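Aldehyde dehydrogenase family protein (Pseudomonas syringae pv. tomato, PDB 6X9L) oxidises long-chain aliphatic aldehydes, probably with NAD+ as the electron acceptor, binds octanal in its pocket, and belongs to the aldehyde dehydrogenase family. Local coordinates at residues A[422-427]-A[445-450]; A[377-382]-A[397-402]; A[350-355]-A[385-390]. The protein carries 1 engineered substitution. One frame throughout, in Å; residues are numbered along the deposited sequence.

Contact 1 of 3, residues A[422-427]-A[445-450]; sequences HVQGQD and LNYPSW
The tight part of the contact is a flat stack: the side-chain amide of Gln424 lies over one face of the Tyr447 ring, the two planes only 7° apart. The Gln424 chain bends at chi2 (-39°), which swings its end back over the phenol. NE2 of Gln424 then sits 3.0 Å from CZ of Tyr447, above the plane and offset toward the rim. The angle from NE2 of Gln424 to the Tyr447 hydroxyl is too poor for a hydrogen bond. Asn264 supplies the polar partners instead, its OD1 taking the Gln424 amide and its ND2 bonding to Tyr447 OH. His422 adds a slighter contact, with ND1 4.1 Å from CD1 of Tyr447. On the face of the sheet that carries Val423 and Leu445, CD2 of Leu445 comes within 3.8 Å of CB of Val423, and the helix 428-435 covers both residues.

The backbone makes this a short parallel pair at one edge of the seven-stranded sheet, with strand 442-445 outermost within the chain. Asn446 N donates to Val423 O at 2.9 Å, nearly straight at 174°. At Asn446 and Tyr447 the backbone turns into left-handed conformations and leaves the strand direction, so a side chain carries the pairing on: Asn446 OD1 accepts Gly425 N at 3.0 Å, on a lone pair in the carbonyl plane, while its ND2 gives only a weak bond of 3.2 Å to Gly425 O.

Past that point the contact loosens. Gln426 and Asp427 point away, the latter at the N-cap of helix 428-435, while the other segment runs out through Pro448 and Ser449 to Trp450, which touches the bound octanal. On the outer side, Leu445 makes backbone hydrogen bonds to the second subunit, whose Gly484 also packs on Leu445 and Pro448.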
# COMPACT_ATOMS: atom_id res chain seq x y z
N HIS A 422 -15.48 12.25 -15.36
CA HIS A 422 -16.87 12.31 -15.77
C HIS A 422 -17.03 12.09 -17.27
O HIS A 422 -16.22 12.56 -18.07
CB HIS A 422 -17.47 13.66 -15.39
CG HIS A 422 -17.79 13.77 -13.93
ND1 HIS A 422 -19.08 13.72 -13.45
CD2 HIS A 422 -16.99 13.92 -12.85
CE1 HIS A 422 -19.06 13.83 -12.13
NE2 HIS A 422 -17.80 13.95 -11.75
N VAL A 423 -18.10 11.40 -17.67
CA VAL A 423 -18.40 11.21 -19.08
C VAL A 423 -19.87 11.56 -19.31
O VAL A 423 -20.74 11.13 -18.54
CB VAL A 423 -18.11 9.78 -19.55
CG1 VAL A 423 -18.42 9.63 -21.04
CG2 VAL A 423 -16.64 9.45 -19.32
N GLN A 424 -20.12 12.39 -20.33
CA GLN A 424 -21.46 12.75 -20.79
C GLN A 424 -21.64 12.17 -22.18
O GLN A 424 -20.80 12.39 -23.07
CB GLN A 424 -21.65 14.26 -20.82
CG GLN A 424 -21.27 14.97 -19.55
CD GLN A 424 -21.65 14.20 -18.32
OE1 GLN A 424 -22.68 13.50 -18.29
NE2 GLN A 424 -20.81 14.31 -17.28
N GLY A 425 -22.72 11.43 -22.37
CA GLY A 425 -22.95 10.79 -23.65
C GLY A 425 -24.35 10.21 -23.72
O GLY A 425 -24.89 9.76 -22.71
N GLN A 426 -24.94 10.21 -24.93
CA GLN A 426 -26.24 9.60 -25.11
C GLN A 426 -26.12 8.09 -25.31
O GLN A 426 -26.84 7.32 -24.68
CB GLN A 426 -26.98 10.26 -26.28
CG GLN A 426 -28.45 10.58 -25.98
CD GLN A 426 -28.79 12.07 -26.12
OE1 GLN A 426 -28.28 12.76 -26.99
NE2 GLN A 426 -29.66 12.55 -25.24
N ASP A 427 -25.22 7.65 -26.19
CA ASP A 427 -24.99 6.22 -26.36
C ASP A 427 -24.26 5.68 -25.14
O ASP A 427 -23.08 5.99 -24.93
CB ASP A 427 -24.20 5.95 -27.63
CG ASP A 427 -23.81 4.49 -27.77
OD1 ASP A 427 -24.24 3.69 -26.92
OD2 ASP A 427 -23.09 4.12 -28.72
N LEU A 445 -20.96 8.49 -15.06
CA LEU A 445 -21.66 8.57 -16.34
C LEU A 445 -22.95 9.36 -16.19
O LEU A 445 -23.82 8.99 -15.39
CB LEU A 445 -21.96 7.17 -16.85
CG LEU A 445 -20.76 6.24 -16.87
CD1 LEU A 445 -21.20 4.91 -17.43
CD2 LEU A 445 -19.65 6.85 -17.71
N ASN A 446 -23.09 10.43 -16.98
CA ASN A 446 -24.32 11.22 -17.02
C ASN A 446 -24.81 11.56 -15.61
O ASN A 446 -25.99 11.41 -15.28
CB ASN A 446 -25.40 10.48 -17.82
CG ASN A 446 -24.96 10.18 -19.24
OD1 ASN A 446 -24.43 11.04 -19.94
ND2 ASN A 446 -25.18 8.94 -19.67
N TYR A 447 -23.88 11.99 -14.77
CA TYR A 447 -24.15 12.56 -13.45
C TYR A 447 -24.96 11.63 -12.56
O TYR A 447 -26.02 12.02 -12.03
CB TYR A 447 -24.83 13.92 -13.61
CG TYR A 447 -24.03 14.84 -14.50
CD1 TYR A 447 -22.78 15.31 -14.11
CD2 TYR A 447 -24.50 15.23 -15.75
CE1 TYR A 447 -22.03 16.14 -14.93
CE2 TYR A 447 -23.75 16.07 -16.58
CZ TYR A 447 -22.52 16.51 -16.17
OH TYR A 447 -21.79 17.34 -17.00
N PRO A 448 -24.46 10.43 -12.32
CA PRO A 448 -25.10 9.54 -11.34
C PRO A 448 -25.07 10.17 -9.95
O PRO A 448 -24.32 11.11 -9.68
CB PRO A 448 -24.24 8.28 -11.40
CG PRO A 448 -22.88 8.82 -11.71
CD PRO A 448 -23.10 9.99 -12.65
N SER A 449 -25.90 9.63 -9.08
CA SER A 449 -25.90 10.07 -7.69
C SER A 449 -24.83 9.33 -6.91
O SER A 449 -24.39 8.24 -7.29
CB SER A 449 -27.26 9.86 -7.05
OG SER A 449 -27.74 8.57 -7.32
N TRP A 450 -24.42 9.95 -5.81
CA TRP A 450 -23.30 9.47 -5.03
C TRP A 450 -23.55 8.05 -4.53
O TRP A 450 -24.68 7.68 -4.20
CB TRP A 450 -23.07 10.46 -3.90
CG TRP A 450 -21.96 10.16 -2.98
CD1 TRP A 450 -20.62 10.34 -3.21
CD2 TRP A 450 -22.09 9.67 -1.64
NE1 TRP A 450 -19.91 9.95 -2.10
CE2 TRP A 450 -20.79 9.54 -1.12
CE3 TRP A 450 -23.17 9.31 -0.84
CZ2 TRP A 450 -20.54 9.07 0.18
CZ3 TRP A 450 -22.94 8.85 0.44
CH2 TRP A 450 -21.64 8.73 0.94

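Contact 2 of 3, residues A[377-382]-A[397-402]; sequences VFSEVD and LCLIAY
Val377 and Leu399 meet obliquely across two neighbouring strands, CG1 of the valine 3.7 Å from CD2 of the leucine. CG1 of Val377 stands anti to its backbone N (chi1 176°), which leaves CG2 for the milder contact with CB of Leu397, 4.2 Å away. Ser379 is on the same side, its CB and OG lying against the Leu399 side chain, and its hydroxyl is hydrogen-bonded to Glu308 of the helix 304-316 that packs over this face. The other face carries Phe378, Cys398, Val381 and Ile400. There Val381 does the touching: it and Ile400 cross obliquely, CG1 of Val381 3.8 Å from CG1 of Ile400 and 4.0 Å from CB of Cys398. The Phe378 ring leads away from the pair to pack on Ile387, and Val381 and Cys398 reach that same isoleucine of helix 386-389.

The strands belong to a beta-alpha-beta unit, 376-379, 386-389 and 396-402, and lie side by side and parallel in the seven-stranded sheet; the axes of 377-379 and 397-402 run 18° apart. Phe378 N bonds to Leu397 O at 2.8 Å, nearly along the carbonyl axis. Leu399 N returns to Phe378 O at the same 2.8 Å length, less straight at 141°. The next bond comes one residue late for a regular parallel pair: Glu380, with positive phi, turns its side chain away, and Val381 N donates to Leu399 O at 3.2 Å. That shift carries the Val381 side chain in toward Cys398 and Ile400.

The polar work between the segments is thus done by peptide groups, whereas the side chains meet almost wholly through hydrocarbon, as suits a strand pair buried between helices on both faces.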
# COMPACT_ATOMS: atom_id res chain seq x y z
N VAL A 377 -14.51 30.78 -15.17
CA VAL A 377 -14.46 29.86 -16.30
C VAL A 377 -13.45 30.38 -17.32
O VAL A 377 -13.53 31.53 -17.76
CB VAL A 377 -15.84 29.66 -16.96
CG1 VAL A 377 -15.73 28.79 -18.18
CG2 VAL A 377 -16.79 29.01 -15.99
N PHE A 378 -12.49 29.53 -17.67
CA PHE A 378 -11.54 29.75 -18.75
C PHE A 378 -11.88 28.84 -19.92
O PHE A 378 -12.30 27.69 -19.75
CB PHE A 378 -10.11 29.47 -18.29
CG PHE A 378 -9.56 30.49 -17.36
CD1 PHE A 378 -9.29 31.77 -17.82
CD2 PHE A 378 -9.32 30.19 -16.03
CE1 PHE A 378 -8.78 32.73 -16.96
CE2 PHE A 378 -8.81 31.16 -15.17
CZ PHE A 378 -8.55 32.43 -15.64
N SER A 379 -11.65 29.35 -21.13
CA SER A 379 -11.86 28.55 -22.33
C SER A 379 -10.65 28.70 -23.25
O SER A 379 -9.70 29.43 -22.94
CB SER A 379 -13.15 28.94 -23.06
OG SER A 379 -13.41 28.03 -24.10
N GLU A 380 -10.68 27.95 -24.35
CA GLU A 380 -9.56 27.91 -25.32
C GLU A 380 -8.30 27.58 -24.53
O GLU A 380 -7.27 28.19 -24.76
CB GLU A 380 -9.43 29.20 -26.12
CG GLU A 380 -10.38 29.29 -27.29
CD GLU A 380 -10.56 30.67 -27.88
OE1 GLU A 380 -9.76 31.56 -27.54
OE2 GLU A 380 -11.50 30.85 -28.66
N VAL A 381 -8.45 26.65 -23.61
CA VAL A 381 -7.38 26.24 -22.68
C VAL A 381 -6.52 25.15 -23.29
O VAL A 381 -7.04 24.17 -23.80
CB VAL A 381 -7.99 25.80 -21.34
CG1 VAL A 381 -7.04 24.96 -20.51
CG2 VAL A 381 -8.45 26.99 -20.54
N ASP A 382 -5.22 25.35 -23.22
CA ASP A 382 -4.26 24.35 -23.71
C ASP A 382 -3.89 23.45 -22.54
O ASP A 382 -3.62 23.97 -21.48
CB ASP A 382 -2.99 25.03 -24.17
CG ASP A 382 -2.21 24.10 -25.05
OD1 ASP A 382 -2.61 23.94 -26.20
OD2 ASP A 382 -1.27 23.49 -24.56
N LEU A 397 -13.06 26.66 -13.65
CA LEU A 397 -13.33 25.59 -14.59
C LEU A 397 -12.61 25.89 -15.90
O LEU A 397 -12.69 27.01 -16.40
CB LEU A 397 -14.84 25.44 -14.81
CG LEU A 397 -15.29 24.54 -15.97
CD1 LEU A 397 -14.80 23.12 -15.78
CD2 LEU A 397 -16.80 24.57 -16.13
N CYS A 398 -11.91 24.88 -16.43
CA CYS A 398 -11.24 24.97 -17.72
C CYS A 398 -12.05 24.27 -18.79
O CYS A 398 -12.57 23.17 -18.58
CB CYS A 398 -9.84 24.35 -17.66
SG CYS A 398 -8.64 25.34 -16.76
N LEU A 399 -12.16 24.92 -19.94
CA LEU A 399 -12.79 24.37 -21.14
C LEU A 399 -11.70 24.01 -22.13
O LEU A 399 -10.87 24.85 -22.48
CB LEU A 399 -13.75 25.39 -21.75
CG LEU A 399 -15.23 25.36 -21.38
CD1 LEU A 399 -15.49 24.64 -20.07
CD2 LEU A 399 -15.75 26.79 -21.32
N ILE A 400 -11.69 22.75 -22.59
CA ILE A 400 -10.68 22.25 -23.52
C ILE A 400 -11.37 21.59 -24.71
O ILE A 400 -12.32 20.81 -24.54
CB ILE A 400 -9.74 21.23 -22.84
CG1 ILE A 400 -9.03 21.87 -21.65
CG2 ILE A 400 -8.75 20.64 -23.86
CD1 ILE A 400 -8.42 20.86 -20.71
N ALA A 401 -10.88 21.89 -25.92
CA ALA A 401 -11.48 21.40 -27.15
C ALA A 401 -10.76 20.16 -27.64
O ALA A 401 -9.56 19.97 -27.39
CB ALA A 401 -11.45 22.46 -28.24
N TYR A 402 -11.49 19.31 -28.36
CA TYR A 402 -10.93 18.12 -28.99
C TYR A 402 -11.54 17.92 -30.38
O TYR A 402 -12.65 18.38 -30.67
CB TYR A 402 -11.14 16.89 -28.09
CG TYR A 402 -12.57 16.39 -27.96
CD1 TYR A 402 -13.18 15.69 -29.00
CD2 TYR A 402 -13.29 16.58 -26.78
CE1 TYR A 402 -14.48 15.22 -28.88
CE2 TYR A 402 -14.60 16.11 -26.66
CZ TYR A 402 -15.19 15.43 -27.71
OH TYR A 402 -16.47 14.94 -27.60

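Contact 3 of 3, residues A[350-355]-A[385-390]; sequences ICEGAK and MRIARE
The backbone of 350-355 comes off a helix just where 385-390 starts another, the closest pair of CA atoms being those of Glu352 and Met385, 7.0 Å apart. Helix 336-351 ends in a Schellman motif with Gly353 as its C-prime residue, at positive phi, and Met385 stands at the N-cap position of the short helix 386-389.

Glu352, the first residue past the outgoing helix, spans the gap. Its CG occupies the crowded position between backbone N and carbonyl carbon (chi1 64°), and from there the chain runs extended to put the carboxylate on the N-terminal end of the second helix. Each oxygen takes one peptide N-H by its syn lone pair: OE1 receives Arg386 N at 2.8 Å, and OE2 receives Ile387 N at 3.0 Å and 172°. This two-pronged grip fixes the rotation of the carboxylate, and two N-H donors at the start of this one-turn helix would favour its ionised form.

Beside this polar grip lies a small apolar patch. The extended Met385 chain crosses obliquely past Glu352 and brings SD to 4.0 Å from CB of Ala354. The same methyl meets CD1 of Ile387 at 3.9 Å. Phe378, on strand 376-379, packs against both Ala354 and Ile387, tying the patch to the sheet.

Arg386 gives only its backbone N-H and the base of its side chain to Glu352; its guanidinium turns away to Glu390 within its own segment. It grips that carboxylate side-on in a salt bridge, NE to Glu390 OE2 at 2.7 Å and NH2 to Glu390 OE1 at 2.9 Å, with both oxygens close to the guanidinium plane.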
# COMPACT_ATOMS: atom_id res chain seq x y z
N ILE A 350 -5.02 34.11 -16.64
CA ILE A 350 -5.04 35.35 -17.42
C ILE A 350 -3.69 35.56 -18.10
O ILE A 350 -3.61 35.83 -19.30
CB ILE A 350 -5.39 36.55 -16.53
CG1 ILE A 350 -6.64 36.28 -15.68
CG2 ILE A 350 -5.54 37.79 -17.37
CD1 ILE A 350 -7.93 36.54 -16.37
N CYS A 351 -2.59 35.43 -17.34
CA CYS A 351 -1.29 35.82 -17.86
C CYS A 351 -0.76 34.85 -18.90
O CYS A 351 0.11 35.23 -19.69
CB CYS A 351 -0.26 35.95 -16.72
SG CYS A 351 -0.19 37.59 -15.94
N GLU A 352 -1.23 33.60 -18.90
CA GLU A 352 -0.79 32.63 -19.88
C GLU A 352 -1.71 32.59 -21.09
O GLU A 352 -1.56 31.73 -21.95
CB GLU A 352 -0.64 31.24 -19.24
CG GLU A 352 -1.88 30.57 -18.68
CD GLU A 352 -1.54 29.32 -17.84
OE1 GLU A 352 -0.41 28.79 -17.93
OE2 GLU A 352 -2.42 28.86 -17.07
N GLY A 353 -2.65 33.52 -21.18
CA GLY A 353 -3.39 33.72 -22.40
C GLY A 353 -4.67 32.96 -22.53
O GLY A 353 -5.25 32.95 -23.63
N ALA A 354 -5.15 32.32 -21.47
CA ALA A 354 -6.45 31.66 -21.56
C ALA A 354 -7.53 32.71 -21.82
O ALA A 354 -7.34 33.90 -21.60
CB ALA A 354 -6.74 30.90 -20.27
N LYS A 355 -8.67 32.24 -22.32
CA LYS A 355 -9.82 33.11 -22.50
C LYS A 355 -10.62 33.14 -21.20
O LYS A 355 -10.98 32.09 -20.67
CB LYS A 355 -10.70 32.63 -23.65
CG LYS A 355 -11.93 33.49 -23.88
CD LYS A 355 -12.92 32.77 -24.77
CE LYS A 355 -13.62 33.70 -25.74
NZ LYS A 355 -14.73 33.00 -26.45
N MET A 385 -1.19 24.47 -20.15
CA MET A 385 -1.27 25.63 -19.28
C MET A 385 -1.21 25.23 -17.81
O MET A 385 -1.59 24.11 -17.42
CB MET A 385 -2.54 26.43 -19.57
CG MET A 385 -2.60 26.98 -20.96
SD MET A 385 -3.98 28.10 -21.19
CE MET A 385 -3.61 28.75 -22.82
N ARG A 386 -0.71 26.16 -16.98
CA ARG A 386 -0.68 25.94 -15.54
C ARG A 386 -2.07 25.63 -15.00
O ARG A 386 -2.26 24.68 -14.22
CB ARG A 386 -0.09 27.16 -14.83
CG ARG A 386 1.42 27.19 -14.77
CD ARG A 386 1.91 28.15 -13.71
NE ARG A 386 1.48 27.74 -12.37
CZ ARG A 386 1.33 28.57 -11.35
NH1 ARG A 386 1.58 29.86 -11.51
NH2 ARG A 386 0.93 28.12 -10.16
N ILE A 387 -3.07 26.43 -15.38
CA ILE A 387 -4.41 26.20 -14.87
C ILE A 387 -4.99 24.86 -15.32
O ILE A 387 -5.97 24.39 -14.73
CB ILE A 387 -5.33 27.36 -15.28
CG1 ILE A 387 -5.32 27.55 -16.80
CG2 ILE A 387 -4.92 28.65 -14.59
CD1 ILE A 387 -6.42 28.46 -17.29
N ALA A 388 -4.42 24.22 -16.35
CA ALA A 388 -4.89 22.91 -16.77
C ALA A 388 -4.18 21.77 -16.06
O ALA A 388 -4.78 20.71 -15.85
CB ALA A 388 -4.72 22.74 -18.29
N ARG A 389 -2.92 21.97 -15.68
CA ARG A 389 -2.14 20.90 -15.05
C ARG A 389 -2.27 20.86 -13.54
O ARG A 389 -2.13 19.79 -12.95
CB ARG A 389 -0.65 21.05 -15.40
CG ARG A 389 -0.29 20.62 -16.81
CD ARG A 389 1.09 21.10 -17.20
NE ARG A 389 1.58 20.35 -18.34
CZ ARG A 389 2.80 20.49 -18.86
NH1 ARG A 389 3.64 21.36 -18.32
NH2 ARG A 389 3.17 19.76 -19.91
N GLU A 390 -2.51 22.00 -12.90
CA GLU A 390 -2.42 22.13 -11.46
C GLU A 390 -3.80 22.23 -10.82
O GLU A 390 -4.68 22.95 -11.30
CB GLU A 390 -1.60 23.36 -11.07
CG GLU A 390 -0.14 23.31 -11.50
CD GLU A 390 0.54 24.65 -11.28
OE1 GLU A 390 0.21 25.31 -10.28
OE2 GLU A 390 1.38 25.06 -12.12

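Contacts 1 and 2 both pair parallel strands of the seven-stranded sheet, yet their centres lie 20 Å apart and they do not touch. Contact 2 is buried and relies on hydrogen bonds between peptide groups and on hydrocarbon contacts; contact 1, partly buried at one edge of the sheet, brings in side-chain amides and a phenol and faces the second subunit. Contact 3 lies at the surface, where a carboxylate meets a helix start. Its centre is about 9 Å from that of contact 2, and the two share a neighbourhood: helix 386-389 links the strands of contact 2, and Ser379 N probably hydrogen-bonds Lys355 O, 2.9 Å away.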